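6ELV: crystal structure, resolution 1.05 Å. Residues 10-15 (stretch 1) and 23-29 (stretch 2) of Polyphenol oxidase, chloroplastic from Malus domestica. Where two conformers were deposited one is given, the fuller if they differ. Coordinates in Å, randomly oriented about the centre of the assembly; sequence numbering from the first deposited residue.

Stretch 1, residues 10-15: KVVAGT
Stretch 2, residues 23-29: SKISTVV

Where this short parallel pairing comes apart, a side-chain hydroxyl and a water take over from the backbone. After two regular bonds, Val12 O lies 4.4 Å from Val28 N, too far for a direct hydrogen bond. Instead Thr27 OG1 donates to Val12 O at 2.8 Å, and water 2 bridges the gap, donating to Val12 O at 2.8 Å and accepting from Val28 N at 2.9 Å. Threonine suits this place: its beta-branched side chain fits an extended backbone, and chi1 of -168° (t) brings its hydroxyl to the carbonyl.

The strand of stretch 2 begins at Ile25 and runs beyond Val29; stretch 1 contributes a weakly bonded strand about Val11 and Val12. The two run in the same general direction, their end-to-end vectors 42° apart. Lys10 lies nearest Ile25, Val11 nearest Ser26 and Val12 nearest Thr27, with CA atoms 4.9, 4.8 and 5.1 Å apart respectively. Backbone angles are extended: phi/psi is -87/132 at Val11, -123/136 at Val12, -134/159 at Ile25, -133/157 at Ser26 and -153/145 at Thr27.

In the parallel pattern, Ser26 bonds to the residues flanking its partner Val11. Ser26 N donates to Lys10 O at 3.0 Å, with an angle of 164° at the hydrogen, and Val12 N donates to Ser26 O at 2.8 Å and 153°. CA-H...O contacts supplement them: Ile25 CA lies 3.3 Å from Lys10 O, and Val11 CA 3.4 Å from Ser26 O.

Val11 and Ser26 place their side chains on the same face, where Val11 CG2 comes within 3.6 Å of Ser26 OG. Val11 is t and Ser26 p (67°). Serine supplies a polar OG on this face, which hydrogen-bonds water 1 at 2.8 Å; this water also accepts a weak bond from Lys10 N at 3.3 Å. Val12 and Thr27 point to the other face. Val12, with chi1 155° (t), sets CG2 4.3 Å from CG2 of Ile25 (chi1 63°, p; chi2 151°, t), a loose apolar contact suited to branched aliphatic side chains.

Lys10 is modelled only to CB; the bonds seen here are made by its backbone, with O accepting from Ser26 N and N donating weakly to water 1. The side chain of Lys24 begins sideways but ends leading away. Beyond Ala13, whose CB points away (phi/psi -74/153), stretch 1 enters a 3-10 segment at Gly14 (-59/-34) and Thr15 (-76/0), leaving the strand pairing behind. Together the stretches bury 325 Å², both sides summed.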

# COMPACT_ATOMS: atom_id res chain seq x y z
N LYS A 10 -1.99 0.24 14.26
CA LYS A 10 -1.96 -1.21 14.48
C LYS A 10 -1.19 -1.93 13.38
O LYS A 10 -1.41 -1.69 12.19
CB LYS A 10 -3.39 -1.76 14.57
N VAL A 11 -0.28 -2.82 13.77
CA VAL A 11 0.46 -3.64 12.82
C VAL A 11 -0.35 -4.88 12.50
O VAL A 11 -0.84 -5.57 13.41
CB VAL A 11 1.86 -4.00 13.36
CG1 VAL A 11 2.64 -4.76 12.30
CG2 VAL A 11 2.60 -2.74 13.78
N VAL A 12 -0.48 -5.18 11.21
CA VAL A 12 -1.35 -6.23 10.70
C VAL A 12 -0.52 -7.20 9.88
O VAL A 12 0.34 -6.79 9.09
CB VAL A 12 -2.46 -5.57 9.85
CG1 VAL A 12 -3.03 -6.52 8.82
CG2 VAL A 12 -3.56 -5.01 10.75
N ALA A 13 -0.75 -8.50 10.07
CA ALA A 13 -0.08 -9.50 9.25
C ALA A 13 -0.68 -9.54 7.85
O ALA A 13 -1.84 -9.20 7.64
CB ALA A 13 -0.21 -10.89 9.89
N GLY A 14 0.14 -9.96 6.87
CA GLY A 14 -0.34 -10.01 5.49
C GLY A 14 -1.55 -10.90 5.32
O GLY A 14 -2.43 -10.62 4.49
N THR A 15 -1.63 -11.97 6.09
CA THR A 15 -2.78 -12.86 6.07
C THR A 15 -3.99 -12.28 6.79
O THR A 15 -5.03 -12.95 6.85
CB THR A 15 -2.40 -14.20 6.71
OG1 THR A 15 -1.90 -13.95 8.03
CG2 THR A 15 -1.34 -14.90 5.87
N SER A 23 -9.21 2.39 10.48
CA SER A 23 -8.20 3.16 11.20
C SER A 23 -6.88 2.96 10.47
O SER A 23 -6.76 2.10 9.59
CB SER A 23 -8.11 2.69 12.65
OG SER A 23 -7.45 3.64 13.46
N LYS A 24 -5.87 3.74 10.85
CA LYS A 24 -4.54 3.60 10.27
C LYS A 24 -3.95 2.25 10.65
O LYS A 24 -3.98 1.85 11.82
CB LYS A 24 -3.64 4.73 10.76
CG LYS A 24 -2.23 4.67 10.24
CD LYS A 24 -1.50 5.99 10.47
CE LYS A 24 -0.90 6.11 11.84
NZ LYS A 24 0.18 7.14 11.81
N ILE A 25 -3.40 1.54 9.66
CA ILE A 25 -2.76 0.26 9.88
C ILE A 25 -1.44 0.23 9.12
O ILE A 25 -1.22 0.97 8.16
CB ILE A 25 -3.62 -0.94 9.42
CG1 ILE A 25 -3.85 -0.85 7.91
CG2 ILE A 25 -4.92 -0.99 10.20
CD1 ILE A 25 -4.04 -2.17 7.25
N SER A 26 -0.56 -0.65 9.56
CA SER A 26 0.67 -0.89 8.84
C SER A 26 0.88 -2.39 8.70
O SER A 26 0.33 -3.20 9.46
CB SER A 26 1.88 -0.22 9.49
OG SER A 26 2.16 -0.80 10.75
N THR A 27 1.66 -2.76 7.69
CA THR A 27 1.89 -4.16 7.39
C THR A 27 3.25 -4.31 6.71
O THR A 27 3.68 -3.43 5.96
CB THR A 27 0.73 -4.68 6.52
OG1 THR A 27 0.78 -6.11 6.43
CG2 THR A 27 0.69 -4.05 5.13
N VAL A 28 3.92 -5.42 6.99
CA VAL A 28 5.20 -5.73 6.38
C VAL A 28 4.95 -6.43 5.05
O VAL A 28 4.28 -7.46 5.00
CB VAL A 28 6.05 -6.62 7.29
CG1 VAL A 28 7.34 -7.02 6.57
CG2 VAL A 28 6.38 -5.91 8.59
N VAL A 29 5.50 -5.87 3.97
CA VAL A 29 5.29 -6.36 2.61
C VAL A 29 6.63 -6.76 2.02
O VAL A 29 7.58 -5.96 2.01
CB VAL A 29 4.59 -5.29 1.74
CG1 VAL A 29 4.29 -5.85 0.36
CG2 VAL A 29 3.31 -4.83 2.42
O HOH W 1 1.01 0.65 12.86
O HOH W 2 3.04 -7.44 8.85